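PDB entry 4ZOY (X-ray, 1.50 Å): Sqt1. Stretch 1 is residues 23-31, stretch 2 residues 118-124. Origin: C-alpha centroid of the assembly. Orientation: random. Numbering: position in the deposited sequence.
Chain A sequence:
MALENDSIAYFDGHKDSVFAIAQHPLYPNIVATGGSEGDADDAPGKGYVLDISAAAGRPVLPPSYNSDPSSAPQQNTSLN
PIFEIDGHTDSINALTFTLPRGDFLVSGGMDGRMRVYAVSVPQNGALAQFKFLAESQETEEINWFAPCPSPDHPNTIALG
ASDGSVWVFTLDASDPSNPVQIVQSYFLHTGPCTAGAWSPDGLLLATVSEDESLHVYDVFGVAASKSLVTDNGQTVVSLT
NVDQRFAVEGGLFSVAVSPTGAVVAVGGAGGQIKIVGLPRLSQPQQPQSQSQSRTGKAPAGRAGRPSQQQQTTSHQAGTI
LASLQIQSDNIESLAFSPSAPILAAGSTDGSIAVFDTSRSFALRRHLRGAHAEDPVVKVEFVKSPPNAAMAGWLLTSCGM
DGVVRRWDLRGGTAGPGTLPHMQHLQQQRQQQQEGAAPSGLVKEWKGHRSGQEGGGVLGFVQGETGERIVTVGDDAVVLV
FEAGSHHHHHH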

# COMPACT_ATOMS: atom_id res chain seq x y z
N GLN A 23 -2.72 7.06 7.23
CA GLN A 23 -2.83 7.10 8.68
C GLN A 23 -1.58 7.74 9.25
O GLN A 23 -0.48 7.48 8.77
CB GLN A 23 -3.03 5.69 9.23
CG GLN A 23 -3.27 5.62 10.72
CD GLN A 23 -3.72 4.23 11.12
OE1 GLN A 23 -3.21 3.24 10.60
NE2 GLN A 23 -4.71 4.16 11.99
N HIS A 24 -1.75 8.60 10.24
CA HIS A 24 -0.60 9.24 10.87
C HIS A 24 0.25 8.19 11.60
O HIS A 24 -0.30 7.33 12.29
CB HIS A 24 -1.08 10.32 11.84
CG HIS A 24 -0.01 11.26 12.29
ND1 HIS A 24 0.99 10.89 13.17
CD2 HIS A 24 0.21 12.57 12.00
CE1 HIS A 24 1.78 11.92 13.39
NE2 HIS A 24 1.33 12.96 12.70
N PRO A 25 1.58 8.23 11.43
CA PRO A 25 2.39 7.14 11.99
C PRO A 25 2.50 7.15 13.51
O PRO A 25 2.82 6.11 14.09
CB PRO A 25 3.78 7.37 11.36
CG PRO A 25 3.80 8.81 11.01
CD PRO A 25 2.38 9.13 10.58
N LEU A 26 2.23 8.28 14.14
CA LEU A 26 2.29 8.38 15.60
C LEU A 26 0.91 8.36 16.24
O LEU A 26 0.75 7.90 17.37
CB LEU A 26 3.02 9.65 16.03
CG LEU A 26 4.42 9.87 15.49
CD1 LEU A 26 5.00 11.15 16.07
CD2 LEU A 26 5.32 8.67 15.79
N TYR A 27 -0.08 8.87 15.52
CA TYR A 27 -1.42 9.04 16.07
C TYR A 27 -2.44 8.34 15.17
O TYR A 27 -2.93 8.93 14.20
CB TYR A 27 -1.74 10.53 16.20
CG TYR A 27 -0.63 11.30 16.88
CD1 TYR A 27 -0.30 11.04 18.20
CD2 TYR A 27 0.09 12.27 16.19
CE1 TYR A 27 0.73 11.73 18.83
CE2 TYR A 27 1.12 12.96 16.81
CZ TYR A 27 1.43 12.68 18.13
OH TYR A 27 2.45 13.37 18.75
N PRO A 28 -2.75 7.08 15.49
CA PRO A 28 -3.57 6.24 14.60
C PRO A 28 -4.99 6.79 14.42
O PRO A 28 -5.67 6.42 13.46
CB PRO A 28 -3.61 4.89 15.33
CG PRO A 28 -2.53 4.95 16.36
CD PRO A 28 -2.35 6.37 16.71
N ASN A 29 -5.42 7.67 15.31
CA ASN A 29 -6.74 8.27 15.19
C ASN A 29 -6.83 9.31 14.07
O ASN A 29 -7.91 9.71 13.66
CB ASN A 29 -7.15 8.91 16.52
CG ASN A 29 -6.17 9.97 16.97
OD1 ASN A 29 -4.99 9.70 17.16
ND2 ASN A 29 -6.66 11.20 17.12
N ILE A 30 -5.68 9.77 13.58
CA ILE A 30 -5.66 10.77 12.53
C ILE A 30 -5.52 10.07 11.19
O ILE A 30 -4.49 9.47 10.90
CB ILE A 30 -4.54 11.79 12.74
CG1 ILE A 30 -4.71 12.49 14.09
CG2 ILE A 30 -4.51 12.80 11.59
CD1 ILE A 30 -3.67 13.55 14.36
N VAL A 31 -6.58 10.15 10.39
CA VAL A 31 -6.66 9.43 9.13
C VAL A 31 -7.14 10.38 8.03
O VAL A 31 -8.07 11.15 8.23
CB VAL A 31 -7.62 8.23 9.24
CG1 VAL A 31 -7.81 7.57 7.90
CG2 VAL A 31 -7.10 7.23 10.26
N ALA A 118 1.77 20.88 5.64
CA ALA A 118 2.45 20.72 6.91
C ALA A 118 1.44 20.32 7.97
O ALA A 118 0.32 20.83 8.00
CB ALA A 118 3.17 22.01 7.30
N VAL A 119 1.84 19.39 8.84
CA VAL A 119 0.95 18.87 9.87
C VAL A 119 1.47 19.20 11.26
O VAL A 119 2.65 19.01 11.54
CB VAL A 119 0.78 17.34 9.76
CG1 VAL A 119 -0.22 16.83 10.79
CG2 VAL A 119 0.35 16.95 8.35
N SER A 120 0.59 19.70 12.12
CA SER A 120 0.93 19.93 13.52
C SER A 120 -0.09 19.24 14.42
O SER A 120 -1.29 19.42 14.25
CB SER A 120 0.98 21.42 13.83
OG SER A 120 2.16 22.00 13.31
N VAL A 121 0.40 18.47 15.39
CA VAL A 121 -0.46 17.70 16.27
C VAL A 121 -0.09 17.96 17.74
O VAL A 121 0.69 17.22 18.33
CB VAL A 121 -0.38 16.19 15.96
CG1 VAL A 121 -1.32 15.40 16.85
CG2 VAL A 121 -0.72 15.94 14.50
N PRO A 122 -0.66 19.04 18.32
CA PRO A 122 -0.42 19.55 19.67
C PRO A 122 -0.96 18.61 20.72
O PRO A 122 -2.17 18.50 20.82
CB PRO A 122 -1.20 20.86 19.70
CG PRO A 122 -1.36 21.25 18.26
CD PRO A 122 -1.55 19.93 17.56
N GLN A 123 -0.11 17.98 21.52
CA GLN A 123 -0.57 17.17 22.67
C GLN A 123 -1.34 18.02 23.68
O GLN A 123 -2.09 17.49 24.51
CB GLN A 123 0.61 16.46 23.39
CG GLN A 123 1.18 15.26 22.67
CD GLN A 123 0.27 14.77 21.55
OE1 GLN A 123 0.37 15.20 20.39
NE2 GLN A 123 -0.58 13.82 21.89
N ASN A 124 -1.18 19.34 23.60
CA ASN A 124 -1.88 20.26 24.49
C ASN A 124 -3.30 20.60 24.04
O ASN A 124 -4.27 20.10 24.61
CB ASN A 124 -1.09 21.57 24.62
CG ASN A 124 0.18 21.40 25.45
OD1 ASN A 124 0.28 20.51 26.29
ND2 ASN A 124 1.15 22.28 25.21

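Residues 24-29 form a loop that leads into a strand at I30 and V31. Its chain folds back on itself through a type I beta turn from Y27 to I30. The turn is closed by a backbone hydrogen bond from I30 N to Y27 O, 2.9 Å long. A second backbone bond, from H24 N to I30 O, is also 2.9 Å and ties the two ends of the loop together. Residues 118-120 are the end of a strand, and the chain then continues as a loop through V121 to N124.

The two backbones stay well apart. The CA atoms of H24 and V119 are 9.8 Å from each other, and those of Y27 and V121 are 8.7 Å. At this spacing the contact is made by side chains. It is small, burying 220 Å² over both sides.

V121 is the centre of the contact. Its CA-to-CB bond points toward the first stretch, and its side chain meets three residues there. V121 CG1 lies 3.5 Å from Y27 CE2. V121 CG2 lies 3.8 Å from I30 CD1 and 4.0 Å from H24 NE2. Both methyls lie near I30 CD1: V121 CG1 at 3.9 Å and V121 CG2 at 3.8 Å. The contacts with Y27 and I30 are apolar packing. I30 reaches V121 with an extended side chain, chi1 m and chi2 t.

V119 also points toward the first stretch. Its CG1 is 4.4 Å from H24 CD2, near the plane of the imidazole and at the ring edge. This is a looser approach than any made by V121. Between these two residues, S120 points away, as expected for alternation along an extended chain. P122 also points away, and neither residue touches the loop.

The H24 ring is held from within its own stretch. Its ND1 accepts hydrogen bonds from L26 N at 3.0 Å and from Y27 N at 3.3 Å. These bonds fix the ring against the loop backbone and leave CD2 and NE2 directed to the valines. Q23 does not reach the second stretch, but its NE2 donates to P28 O at 2.9 Å and so braces the loop.

Y27 extends the contact beyond V121. Its OH is 3.2 Å from Q123 OE1 in the model. The Q123 side-chain amide is probably turned over, so the identity of that atom is uncertain. The CA-to-CB bond of Q123 points sideways, yet the end of its side chain comes nearer to the loop.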